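PDB 5G5G: putative xanthine dehydrogenase YAGS fad-binding subunit from Escherichia coli, which probably oxidises aldehydes in the periplasm, as the subunit that carries the molybdenum and its pterin cytosine dinucleotide in a three-chain aldehyde oxidase. Local coordinates for residues R440-E445 against G508-T514; A613-L617 against M685-V690. All blocks are in the same frame, centred on the assembly; numbering follows the deposited sequence.

Contact 1 of 2, residues R440-E445 against G508-T514. With MCN (pterin cytosine dinucleotide), chain Y.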
loop_
_atom_site.group_PDB
_atom_site.type_symbol
_atom_site.label_atom_id
_atom_site.label_comp_id
_atom_site.label_asym_id
_atom_site.label_seq_id
_atom_site.Cartn_x
_atom_site.Cartn_y
_atom_site.Cartn_z
ATOM N N ARG C 440 20.591 0.677 11.272
ATOM C CA ARG C 440 20.543 1.640 10.142
ATOM C C ARG C 440 21.458 2.784 10.463
ATOM O O ARG C 440 21.418 3.306 11.579
ATOM C CB ARG C 440 19.126 2.133 9.915
ATOM C CG ARG C 440 18.919 3.003 8.685
ATOM C CD ARG C 440 19.059 2.265 7.363
ATOM N NE ARG C 440 18.868 3.201 6.274
ATOM C CZ ARG C 440 19.094 2.957 4.984
ATOM N NH1 ARG C 440 19.575 1.777 4.583
ATOM N NH2 ARG C 440 18.842 3.898 4.075
ATOM N N ASN C 441 22.314 3.149 9.532
ATOM C CA ASN C 441 23.225 4.238 9.774
ATOM C C ASN C 441 22.511 5.609 9.954
ATOM O O ASN C 441 21.360 5.797 9.520
ATOM C CB ASN C 441 24.288 4.304 8.684
ATOM C CG ASN C 441 25.334 3.199 8.825
ATOM O OD1 ASN C 441 25.680 2.802 9.932
ATOM N ND2 ASN C 441 25.863 2.734 7.716
ATOM N N ASN C 442 23.227 6.516 10.606
ATOM C CA ASN C 442 22.797 7.883 10.740
ATOM C C ASN C 442 23.647 8.716 9.800
ATOM O O ASN C 442 24.856 8.708 9.919
ATOM C CB ASN C 442 22.973 8.371 12.163
ATOM C CG ASN C 442 22.508 9.779 12.344
ATOM O OD1 ASN C 442 21.347 10.060 12.135
ATOM N ND2 ASN C 442 23.411 10.676 12.739
ATOM N N LEU C 443 23.018 9.448 8.886
ATOM C CA LEU C 443 23.709 10.184 7.823
ATOM C C LEU C 443 23.477 11.691 7.986
ATOM O O LEU C 443 22.446 12.103 8.465
ATOM C CB LEU C 443 23.171 9.743 6.456
ATOM C CG LEU C 443 23.266 8.246 6.131
ATOM C CD1 LEU C 443 22.601 7.967 4.765
ATOM C CD2 LEU C 443 24.707 7.739 6.146
ATOM N N LEU C 444 24.464 12.500 7.589
ATOM C CA LEU C 444 24.398 13.925 7.768
ATOM C C LEU C 444 24.538 14.598 6.418
ATOM O O LEU C 444 25.380 14.204 5.644
ATOM C CB LEU C 444 25.547 14.410 8.630
ATOM C CG LEU C 444 25.588 14.048 10.119
ATOM C CD1 LEU C 444 24.254 14.284 10.799
ATOM C CD2 LEU C 444 26.065 12.626 10.344
ATOM N N GLU C 445 23.775 15.655 6.193
ATOM C CA GLU C 445 23.780 16.407 4.952
ATOM C C GLU C 445 23.465 17.869 5.296
ATOM O O GLU C 445 22.792 18.148 6.301
ATOM C CB GLU C 445 22.725 15.855 4.001
ATOM C CG GLU C 445 22.950 14.439 3.444
ATOM C CD GLU C 445 24.191 14.286 2.547
ATOM O OE1 GLU C 445 24.562 15.272 1.838
ATOM O OE2 GLU C 445 24.803 13.169 2.571
ATOM N N GLY C 508 17.014 8.881 3.426
ATOM C CA GLY C 508 18.122 8.314 4.207
ATOM C C GLY C 508 17.969 8.397 5.717
ATOM O O GLY C 508 18.984 8.340 6.477
ATOM N N GLN C 509 16.726 8.564 6.150
ATOM C CA GLN C 509 16.355 8.993 7.513
ATOM C C GLN C 509 17.247 10.078 8.073
ATOM O O GLN C 509 17.615 10.032 9.245
ATOM C CB GLN C 509 16.172 7.805 8.483
ATOM C CG GLN C 509 17.394 6.939 8.821
ATOM C CD GLN C 509 17.164 5.999 9.969
ATOM O OE1 GLN C 509 16.077 5.496 10.205
ATOM N NE2 GLN C 509 18.232 5.717 10.692
ATOM N N TRP C 510 17.676 11.017 7.246
ATOM C CA TRP C 510 18.471 12.160 7.732
ATOM C C TRP C 510 17.590 13.397 7.904
ATOM O O TRP C 510 18.060 14.434 8.381
ATOM C CB TRP C 510 19.667 12.499 6.842
ATOM C CG TRP C 510 19.324 12.865 5.400
ATOM C CD1 TRP C 510 18.434 13.829 4.966
ATOM C CD2 TRP C 510 19.883 12.288 4.225
ATOM N NE1 TRP C 510 18.403 13.856 3.584
ATOM C CE2 TRP C 510 19.289 12.934 3.108
ATOM C CE3 TRP C 510 20.779 11.225 3.992
ATOM C CZ2 TRP C 510 19.563 12.551 1.775
ATOM C CZ3 TRP C 510 21.099 10.860 2.626
ATOM C CH2 TRP C 510 20.488 11.533 1.557
ATOM N N GLY C 511 16.336 13.298 7.455
ATOM C CA GLY C 511 15.497 14.504 7.343
ATOM C C GLY C 511 15.216 15.225 8.645
ATOM O O GLY C 511 15.344 16.466 8.704
ATOM N N ALA C 512 14.769 14.486 9.676
ATOM C CA ALA C 512 14.440 15.139 10.947
ATOM C C ALA C 512 15.628 15.850 11.568
ATOM O O ALA C 512 15.568 17.022 11.955
ATOM C CB ALA C 512 13.916 14.141 11.931
ATOM N N ASN C 513 16.716 15.107 11.689
ATOM C CA ASN C 513 17.899 15.644 12.307
ATOM C C ASN C 513 18.521 16.815 11.530
ATOM O O ASN C 513 18.844 17.829 12.103
ATOM C CB ASN C 513 18.923 14.508 12.493
ATOM C CG ASN C 513 20.153 14.949 13.262
ATOM O OD1 ASN C 513 20.055 15.768 14.178
ATOM N ND2 ASN C 513 21.321 14.504 12.819
ATOM N N THR C 514 18.652 16.689 10.216
ATOM C CA THR C 514 19.286 17.728 9.418
ATOM C C THR C 514 18.356 18.979 9.309
ATOM O O THR C 514 18.856 20.088 9.454
ATOM C CB THR C 514 19.673 17.243 8.028
ATOM O OG1 THR C 514 18.527 16.800 7.309
ATOM C CG2 THR C 514 20.718 16.130 8.089
HETATM N N1 MCN Y . 11.568 11.609 14.503
HETATM C C2 MCN Y . 11.480 12.149 15.864
HETATM N N3 MCN Y . 12.919 12.071 16.373
HETATM C C4 MCN Y . 14.028 11.542 15.882
HETATM C C5 MCN Y . 13.881 11.163 14.434
HETATM C C6 MCN Y . 12.705 11.151 13.879
HETATM O O2 MCN Y . 10.608 12.566 16.425
HETATM N N4 MCN Y . 15.179 11.412 16.439
HETATM C "C1'" MCN Y . 10.248 11.422 13.924
HETATM C C2D MCN Y . 9.628 12.785 13.435
HETATM O "O2'" MCN Y . 8.205 12.696 13.449
HETATM C "C3'" MCN Y . 10.157 12.788 12.092
HETATM C C4D MCN Y . 10.116 11.329 11.448
HETATM O O4D MCN Y . 10.344 10.605 12.751
HETATM O "O3'" MCN Y . 9.523 13.660 11.089
HETATM C "C5'" MCN Y . 11.063 10.826 10.527
HETATM O "O5'" MCN Y . 12.326 11.441 10.619
HETATM P PA MCN Y . 13.541 10.733 9.967
HETATM O O1A MCN Y . 14.674 11.757 9.927
HETATM O O2A MCN Y . 13.743 9.389 10.574
HETATM O O3A MCN Y . 13.042 10.460 8.381
HETATM P PB MCN Y . 13.117 11.550 7.238
HETATM O O1B MCN Y . 14.426 11.504 6.576
HETATM O O2B MCN Y . 12.598 12.852 7.752
HETATM O O3B MCN Y . 11.964 10.985 6.330
HETATM C C10 MCN Y . 12.273 9.910 5.345
HETATM C "C9'" MCN Y . 11.857 8.552 5.787
HETATM C "C8'" MCN Y . 12.405 7.513 4.664
HETATM S "S8'" MCN Y . 13.957 7.657 4.048
HETATM C "C7'" MCN Y . 11.546 6.759 4.180
HETATM S "S7'" MCN Y . 11.907 5.687 2.796
HETATM C "C6'" MCN Y . 10.172 6.478 4.861
HETATM C C7 MCN Y . 10.246 7.219 6.280
HETATM O "O9'" MCN Y . 10.579 8.543 6.163
HETATM N "N5'" MCN Y . 9.178 7.275 3.968
HETATM C C4A MCN Y . 7.814 7.568 4.513
HETATM N "N8'" MCN Y . 8.879 7.196 6.843
HETATM C C4B MCN Y . 7.822 7.546 6.081
HETATM N "N1'" MCN Y . 6.574 7.667 6.692
HETATM C "C2'" MCN Y . 5.475 8.251 6.052
HETATM N "N2'" MCN Y . 4.353 8.349 6.583
HETATM N "N3'" MCN Y . 5.544 8.234 4.685
HETATM C "C4'" MCN Y . 6.634 8.130 3.837
HETATM O "O4'" MCN Y . 6.795 8.176 2.603
HETATM O O HOH W 1 20.330 5.890 6.793
HETATM O O HOH W 2 20.755 12.445 10.649
HETATM O O HOH W 3 20.267 9.138 8.710
#
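Leu443 and Trp510 bring the two backbones closest, CA to CA 5.6 Å, and the CA atoms of Glu445 and Thr514 are 6.5 Å apart. The end of strand 429-441 and the loop after it run beside the turn leading into helix 511-534, and their polar links run mostly through water. One water donates to both Asn441 O and Gly508 O; another joins Leu443 N to Gly508 O. A third links Asn442 OD1 and Leu443 O to Asn513 ND2, while Asn442 ND2 bonds Gln583 OE1 and Asn513 OD1 bonds Ser683 OG. The direct bond, from Gln509 NE2 to Asn441 O, is weak at 3.3 Å, and the same NE2 lies against Arg440 CG; Gln509 OE1 turns to Leu693 N. With CG between backbone N and carbonyl carbon (chi1 60°), the Trp510 ring is set between Glu445 CG and Gly508 CA, its edge at Leu443. Glu445 CG makes a CH-pi contact over the centre of the six-membered ring at 3.8 Å, and Leu443 CB meets CE3 3.7 Å away. A side chain on Gly508 would run into that ring. The Arg440 guanidinium forms salt bridges with Glu354 and Glu692. This is the molybdopterin site: Gly511 N and Ala512 N give hydrogen bonds of 2.8 Å to O1B and 2.7 Å to O1A of the cofactor's diphosphate, while Gly508 N bonds an oxygen of the molybdenum centre.

Contact 2 of 2, residues A613-L617 against M685-V690. With MCN (pterin cytosine dinucleotide), chain Y.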
loop_
_atom_site.group_PDB
_atom_site.type_symbol
_atom_site.label_atom_id
_atom_site.label_comp_id
_atom_site.label_asym_id
_atom_site.label_seq_id
_atom_site.Cartn_x
_atom_site.Cartn_y
_atom_site.Cartn_z
ATOM N N ALA C 613 17.556 5.748 18.658
ATOM C CA ALA C 613 17.658 6.610 17.478
ATOM C C ALA C 613 17.989 8.053 17.886
ATOM O O ALA C 613 17.453 9.046 17.377
ATOM C CB ALA C 613 16.349 6.532 16.714
ATOM N N GLY C 614 18.932 8.182 18.791
ATOM C CA GLY C 614 19.255 9.506 19.399
ATOM C C GLY C 614 18.122 10.073 20.250
ATOM O O GLY C 614 17.194 9.363 20.635
ATOM N N ARG C 615 18.179 11.372 20.466
ATOM C CA ARG C 615 17.070 12.107 21.124
ATOM C C ARG C 615 15.849 12.075 20.236
ATOM O O ARG C 615 15.945 12.455 19.065
ATOM C CB ARG C 615 17.489 13.538 21.378
ATOM C CG ARG C 615 16.322 14.470 21.772
ATOM C CD ARG C 615 16.860 15.823 22.139
ATOM N NE ARG C 615 17.576 15.837 23.405
ATOM C CZ ARG C 615 18.470 16.768 23.759
ATOM N NH1 ARG C 615 18.873 17.720 22.900
ATOM N NH2 ARG C 615 19.013 16.732 24.977
ATOM N N ILE C 616 14.727 11.619 20.768
ATOM C CA ILE C 616 13.483 11.636 20.025
ATOM C C ILE C 616 12.832 13.011 20.119
ATOM O O ILE C 616 12.641 13.567 21.210
ATOM C CB ILE C 616 12.521 10.545 20.559
ATOM C CG1 ILE C 616 13.179 9.157 20.377
ATOM C CG2 ILE C 616 11.166 10.676 19.883
ATOM C CD1 ILE C 616 13.402 8.743 18.966
ATOM N N LEU C 617 12.507 13.566 18.970
ATOM C CA LEU C 617 12.013 14.917 18.859
ATOM C C LEU C 617 10.498 15.036 19.138
ATOM O O LEU C 617 10.047 16.035 19.696
ATOM C CB LEU C 617 12.423 15.493 17.521
ATOM C CG LEU C 617 13.930 15.547 17.189
ATOM C CD1 LEU C 617 14.217 16.132 15.798
ATOM C CD2 LEU C 617 14.696 16.318 18.245
ATOM N N MET C 685 21.016 19.029 17.691
ATOM C CA MET C 685 19.768 18.441 18.154
ATOM C C MET C 685 19.965 17.158 18.963
ATOM O O MET C 685 19.108 16.758 19.736
ATOM C CB MET C 685 18.825 18.155 16.952
ATOM C CG MET C 685 18.425 19.387 16.182
ATOM S SD MET C 685 17.564 20.669 17.100
ATOM C CE MET C 685 16.054 19.815 17.493
ATOM N N LYS C 686 21.073 16.481 18.699
ATOM C CA LYS C 686 21.437 15.202 19.323
ATOM C C LYS C 686 20.512 14.038 18.937
ATOM O O LYS C 686 20.446 13.023 19.616
ATOM C CB LYS C 686 21.571 15.395 20.847
ATOM C CG LYS C 686 22.424 16.604 21.194
ATOM C CD LYS C 686 22.593 16.768 22.709
ATOM C CE LYS C 686 23.471 17.968 23.033
ATOM N NZ LYS C 686 23.298 18.439 24.425
ATOM N N ALA C 687 19.847 14.217 17.786
ATOM C CA ALA C 687 18.897 13.315 17.255
ATOM C C ALA C 687 19.548 12.466 16.179
ATOM O O ALA C 687 20.520 12.891 15.529
ATOM C CB ALA C 687 17.737 14.065 16.635
ATOM N N LYS C 688 18.979 11.282 15.977
ATOM C CA LYS C 688 19.339 10.455 14.809
ATOM C C LYS C 688 18.065 9.982 14.110
ATOM O O LYS C 688 16.939 10.157 14.624
ATOM C CB LYS C 688 20.243 9.273 15.214
ATOM C CG LYS C 688 21.587 9.759 15.739
ATOM C CD LYS C 688 22.556 8.612 16.108
ATOM C CE LYS C 688 22.045 7.849 17.302
ATOM N NZ LYS C 688 23.180 7.009 17.832
ATOM N N GLY C 689 18.217 9.353 12.944
ATOM C CA GLY C 689 17.075 8.917 12.172
ATOM C C GLY C 689 16.305 7.776 12.807
ATOM O O GLY C 689 16.883 6.955 13.513
ATOM N N VAL C 690 15.014 7.711 12.494
ATOM C CA VAL C 690 14.168 6.565 12.906
ATOM C C VAL C 690 13.279 5.941 11.850
ATOM O O VAL C 690 12.864 4.779 11.978
ATOM C CB VAL C 690 13.325 6.919 14.131
ATOM C CG1 VAL C 690 12.074 7.707 13.758
ATOM C CG2 VAL C 690 13.028 5.670 14.979
HETATM N N1 MCN Y . 11.568 11.609 14.503
HETATM C C2 MCN Y . 11.480 12.149 15.864
HETATM N N3 MCN Y . 12.919 12.071 16.373
HETATM C C4 MCN Y . 14.028 11.542 15.882
HETATM C C5 MCN Y . 13.881 11.163 14.434
HETATM C C6 MCN Y . 12.705 11.151 13.879
HETATM O O2 MCN Y . 10.608 12.566 16.425
HETATM N N4 MCN Y . 15.179 11.412 16.439
HETATM C "C1'" MCN Y . 10.248 11.422 13.924
HETATM C C2D MCN Y . 9.628 12.785 13.435
HETATM O "O2'" MCN Y . 8.205 12.696 13.449
HETATM C "C3'" MCN Y . 10.157 12.788 12.092
HETATM C C4D MCN Y . 10.116 11.329 11.448
HETATM O O4D MCN Y . 10.344 10.605 12.751
HETATM O "O3'" MCN Y . 9.523 13.660 11.089
HETATM C "C5'" MCN Y . 11.063 10.826 10.527
HETATM O "O5'" MCN Y . 12.326 11.441 10.619
HETATM P PA MCN Y . 13.541 10.733 9.967
HETATM O O1A MCN Y . 14.674 11.757 9.927
HETATM O O2A MCN Y . 13.743 9.389 10.574
HETATM O O3A MCN Y . 13.042 10.460 8.381
HETATM P PB MCN Y . 13.117 11.550 7.238
HETATM O O1B MCN Y . 14.426 11.504 6.576
HETATM O O2B MCN Y . 12.598 12.852 7.752
HETATM O O3B MCN Y . 11.964 10.985 6.330
HETATM C C10 MCN Y . 12.273 9.910 5.345
HETATM C "C9'" MCN Y . 11.857 8.552 5.787
HETATM C "C8'" MCN Y . 12.405 7.513 4.664
HETATM S "S8'" MCN Y . 13.957 7.657 4.048
HETATM C "C7'" MCN Y . 11.546 6.759 4.180
HETATM S "S7'" MCN Y . 11.907 5.687 2.796
HETATM C "C6'" MCN Y . 10.172 6.478 4.861
HETATM C C7 MCN Y . 10.246 7.219 6.280
HETATM O "O9'" MCN Y . 10.579 8.543 6.163
HETATM N "N5'" MCN Y . 9.178 7.275 3.968
HETATM C C4A MCN Y . 7.814 7.568 4.513
HETATM N "N8'" MCN Y . 8.879 7.196 6.843
HETATM C C4B MCN Y . 7.822 7.546 6.081
HETATM N "N1'" MCN Y . 6.574 7.667 6.692
HETATM C "C2'" MCN Y . 5.475 8.251 6.052
HETATM N "N2'" MCN Y . 4.353 8.349 6.583
HETATM N "N3'" MCN Y . 5.544 8.234 4.685
HETATM C "C4'" MCN Y . 6.634 8.130 3.837
HETATM O "O4'" MCN Y . 6.795 8.176 2.603
#
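The Arg615 guanidinium has Lys686 CB over one face, and Met685 O takes a weak bond from its NH1 at 3.3 Å. The cytosine of the cofactor is flanked by Val690 CG1 over C6, 3.5 Å off, and on the opposite side by Leu617 CG near N3. N4 and N3 on its polar edge meet main-chain atoms of both loops: N4 donates to Arg615 O (2.9 Å) and Lys688 O (2.8 Å), and N3 accepts from Leu617 N in a nearly straight bond (3.0 Å, 175°). The two loops meet in a single bridge, Gly614 with Ala687, where Arg615 N binds Lys686 O at 2.9 Å and Lys688 N binds Ala613 O. A CB on Gly614 would clash with Lys688 N. In Arg615, CG anti to N (chi1 167°) and a bend at chi3 bring CD and NH1 beside Met685 O, while NH2 forms a salt bridge with Asp13, a partner shared with Lys686. A leucine here would probably leave Met685 O without this donor and Asp13 short of one positive partner. Behind the bridge, Leu617 CD2 touches Met685 CE at 3.8 Å, and both side chains pack on helices 472-484 and 511-534, while Ile616 and Val690 rest on Phe674 of strand 669-674.

Both segments of contact 1 precede those of contact 2 in the sequence, yet their centres are about 9 Å apart and they touch: Asn513 CG packs on Ala687 O at 3.1 Å, and Gln509 NE2 lies beside Gly689 O. Strands 429-441, 602-612 and 669-674, which lead into three of the four segments, belong to one mixed sheet that also holds 584-596, so the cofactor lies across loops gathered at its end. Contact 1 takes the diphosphate and contact 2 the base, with Val690 N bridging to the phosphate oxygen O2A. Together they hold the cytosine and diphosphate part of the cofactor, with other residues such as Gly241 and Thr621 adding bonds.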